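Local coordinates for DNA excision repair protein ERCC-6-like (Homo sapiens, PDB 5JNO), which works as an ATP-dependent DNA translocase of the SNF2/RAD54 family that senses tension on stretched, catenated DNA during anaphase, here represented by its N-terminal TPR region, at residues E2-P6 with E7-H11. Numbering follows the deposited sequence.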
ATOM      1  N   GLU B   2      -5.506  -0.581 -14.349  1.00 89.52           N
ATOM      2  CA  GLU B   2      -4.325   0.320 -14.178  1.00 87.97           C
ATOM      3  C   GLU B   2      -3.292  -0.026 -13.074  1.00 80.53           C
ATOM      4  O   GLU B   2      -3.666  -0.365 -11.936  1.00 68.63           O
ATOM      5  CB  GLU B   2      -4.830   1.772 -13.999  1.00 97.17           C
ATOM      6  CG  GLU B   2      -3.883   2.909 -14.381  1.00 98.61           C
ATOM      7  CD  GLU B   2      -4.626   4.245 -14.496  1.00 98.47           C
ATOM      8  OE1 GLU B   2      -5.480   4.384 -15.402  1.00 98.78           O
ATOM      9  OE2 GLU B   2      -4.371   5.151 -13.676  1.00 86.48           O
ATOM     10  N   ALA B   3      -2.000   0.090 -13.419  1.00 68.61           N
ATOM     11  CA  ALA B   3      -0.895  -0.153 -12.465  1.00 62.25           C
ATOM     12  C   ALA B   3      -0.625   1.079 -11.634  1.00 57.40           C
ATOM     13  O   ALA B   3      -0.643   2.192 -12.161  1.00 64.27           O
ATOM     14  CB  ALA B   3       0.384  -0.579 -13.186  1.00 58.78           C
ATOM     15  N   LEU B   4      -0.374   0.902 -10.341  1.00 50.69           N
ATOM     16  CA  LEU B   4      -0.027   2.042  -9.496  1.00 49.08           C
ATOM     17  C   LEU B   4       1.384   2.506  -9.847  1.00 48.26           C
ATOM     18  O   LEU B   4       2.332   1.730  -9.715  1.00 50.98           O
ATOM     19  CB  LEU B   4      -0.074   1.666  -8.008  1.00 49.97           C
ATOM     20  CG  LEU B   4       0.153   2.814  -7.002  1.00 48.77           C
ATOM     21  CD1 LEU B   4      -0.976   3.844  -6.978  1.00 49.74           C
ATOM     22  CD2 LEU B   4       0.319   2.233  -5.614  1.00 50.95           C
ATOM     23  N   SER B   5       1.504   3.751 -10.288  1.00 46.26           N
ATOM     24  CA  SER B   5       2.787   4.387 -10.567  1.00 45.28           C
ATOM     25  C   SER B   5       3.418   4.898  -9.278  1.00 43.90           C
ATOM     26  O   SER B   5       2.727   5.178  -8.311  1.00 47.44           O
ATOM     27  CB  SER B   5       2.608   5.557 -11.547  1.00 46.50           C
ATOM     28  OG  SER B   5       2.121   6.709 -10.878  1.00 46.45           O
ATOM     29  N   PRO B   6       4.741   5.042  -9.255  1.00 45.81           N
ATOM     30  CA  PRO B   6       5.350   5.611  -8.069  1.00 44.73           C
ATOM     31  C   PRO B   6       4.911   7.048  -7.767  1.00 47.17           C
ATOM     32  O   PRO B   6       4.925   7.459  -6.617  1.00 45.10           O
ATOM     33  CB  PRO B   6       6.837   5.554  -8.390  1.00 47.02           C
ATOM     34  CG  PRO B   6       6.963   4.397  -9.323  1.00 48.01           C
ATOM     35  CD  PRO B   6       5.747   4.478 -10.179  1.00 47.01           C
ATOM     36  N   GLU B   7       4.548   7.785  -8.812  1.00 50.20           N
ATOM     37  CA  GLU B   7       4.003   9.134  -8.709  1.00 54.67           C
ATOM     38  C   GLU B   7       2.680   9.116  -7.982  1.00 47.89           C
ATOM     39  O   GLU B   7       2.465   9.892  -7.071  1.00 49.65           O
ATOM     40  CB  GLU B   7       3.771   9.748 -10.107  1.00 58.47           C
ATOM     41  CG  GLU B   7       5.029   9.999 -10.929  1.00 63.24           C
ATOM     42  CD  GLU B   7       5.407   8.856 -11.883  1.00 62.15           C
ATOM     43  OE1 GLU B   7       5.459   7.662 -11.491  1.00 59.44           O
ATOM     44  OE2 GLU B   7       5.670   9.167 -13.047  1.00 67.40           O
ATOM     45  N   GLN B   8       1.797   8.226  -8.406  1.00 46.90           N
ATOM     46  CA  GLN B   8       0.526   8.043  -7.735  1.00 47.77           C
ATOM     47  C   GLN B   8       0.731   7.662  -6.267  1.00 49.14           C
ATOM     48  O   GLN B   8       0.142   8.278  -5.386  1.00 49.39           O
ATOM     49  CB  GLN B   8      -0.312   6.992  -8.455  1.00 49.88           C
ATOM     50  CG  GLN B   8      -0.845   7.473  -9.793  1.00 52.37           C
ATOM     51  CD  GLN B   8      -1.531   6.377 -10.613  1.00 62.16           C
ATOM     52  OE1 GLN B   8      -1.106   5.213 -10.660  1.00 59.63           O
ATOM     53  NE2 GLN B   8      -2.603   6.758 -11.290  1.00 70.87           N
ATOM     54  N   ALA B   9       1.598   6.680  -6.006  1.00 45.89           N
ATOM     55  CA  ALA B   9       1.829   6.230  -4.646  1.00 43.81           C
ATOM     56  C   ALA B   9       2.273   7.371  -3.779  1.00 45.17           C
ATOM     57  O   ALA B   9       1.800   7.509  -2.638  1.00 41.24           O
ATOM     58  CB  ALA B   9       2.838   5.099  -4.584  1.00 44.66           C
ATOM     59  N   ALA B  10       3.178   8.192  -4.317  1.00 44.65           N
ATOM     60  CA  ALA B  10       3.741   9.300  -3.543  1.00 45.63           C
ATOM     61  C   ALA B  10       2.652  10.292  -3.135  1.00 46.19           C
ATOM     62  O   ALA B  10       2.618  10.721  -1.995  1.00 46.62           O
ATOM     63  CB  ALA B  10       4.860   9.990  -4.312  1.00 45.10           C
ATOM     64  N   HIS B  11       1.777  10.626  -4.075  1.00 48.32           N
ATOM     65  CA  HIS B  11       0.647  11.521  -3.820  1.00 51.60           C
ATOM     66  C   HIS B  11      -0.344  10.912  -2.835  1.00 48.90           C
ATOM     67  O   HIS B  11      -0.754  11.582  -1.881  1.00 45.25           O
ATOM     68  CB  HIS B  11      -0.073  11.858  -5.124  1.00 56.27           C
ATOM     69  CG  HIS B  11       0.653  12.856  -5.961  1.00 62.01           C
ATOM     70  ND1 HIS B  11       1.026  14.094  -5.478  1.00 74.53           N
ATOM     71  CD2 HIS B  11       1.060  12.814  -7.247  1.00 66.02           C
ATOM     72  CE1 HIS B  11       1.647  14.764  -6.429  1.00 74.78           C
ATOM     73  NE2 HIS B  11       1.690  14.004  -7.509  1.00 71.16           N
TER
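Gln8 reaches back from the first turn of helix 6-25 to Ser5, and the two form a capping box. From its CB, 3.5 Å from Leu4 CD1, the side chain leaves with CG anti to the carbonyl carbon (chi1 -71°), passing alongside the serine hydroxyl, with Gln8 CG 3.2 Å from Ser5 OG. Beyond CG it runs extended, and at its tip Gln8 OE1 accepts an almost straight bond from Ser5 N (3.0 Å, 175° at the hydrogen), the donor tilted slightly from the amide plane. Gln8 NE2 reaches Glu2 OE2 in a weak hydrogen bond of 3.4 Å, amide and carboxylate nearly coplanar. The reciprocal half of the box is Gln8 N to Ser5 OG, 2.9 Å. Ser5 N probably sets the amide's rotation, the weak bond adding little. Ala9 N to Ser5 O (3.0 Å) is the first i to i+4 bond of helix 6-25, while Leu4 CD2 packs on Ala9 CB at 4.0 Å. This N-cap begins the helix that carries the start of the first TPR repeat. Gln8 and His11 touch Ile41 of helix 28-41, whereas Ala9 and Ala10 each pack on an aromatic side chain of another protein's chain, which also hydrogen-bonds Glu2 O and Leu4 N.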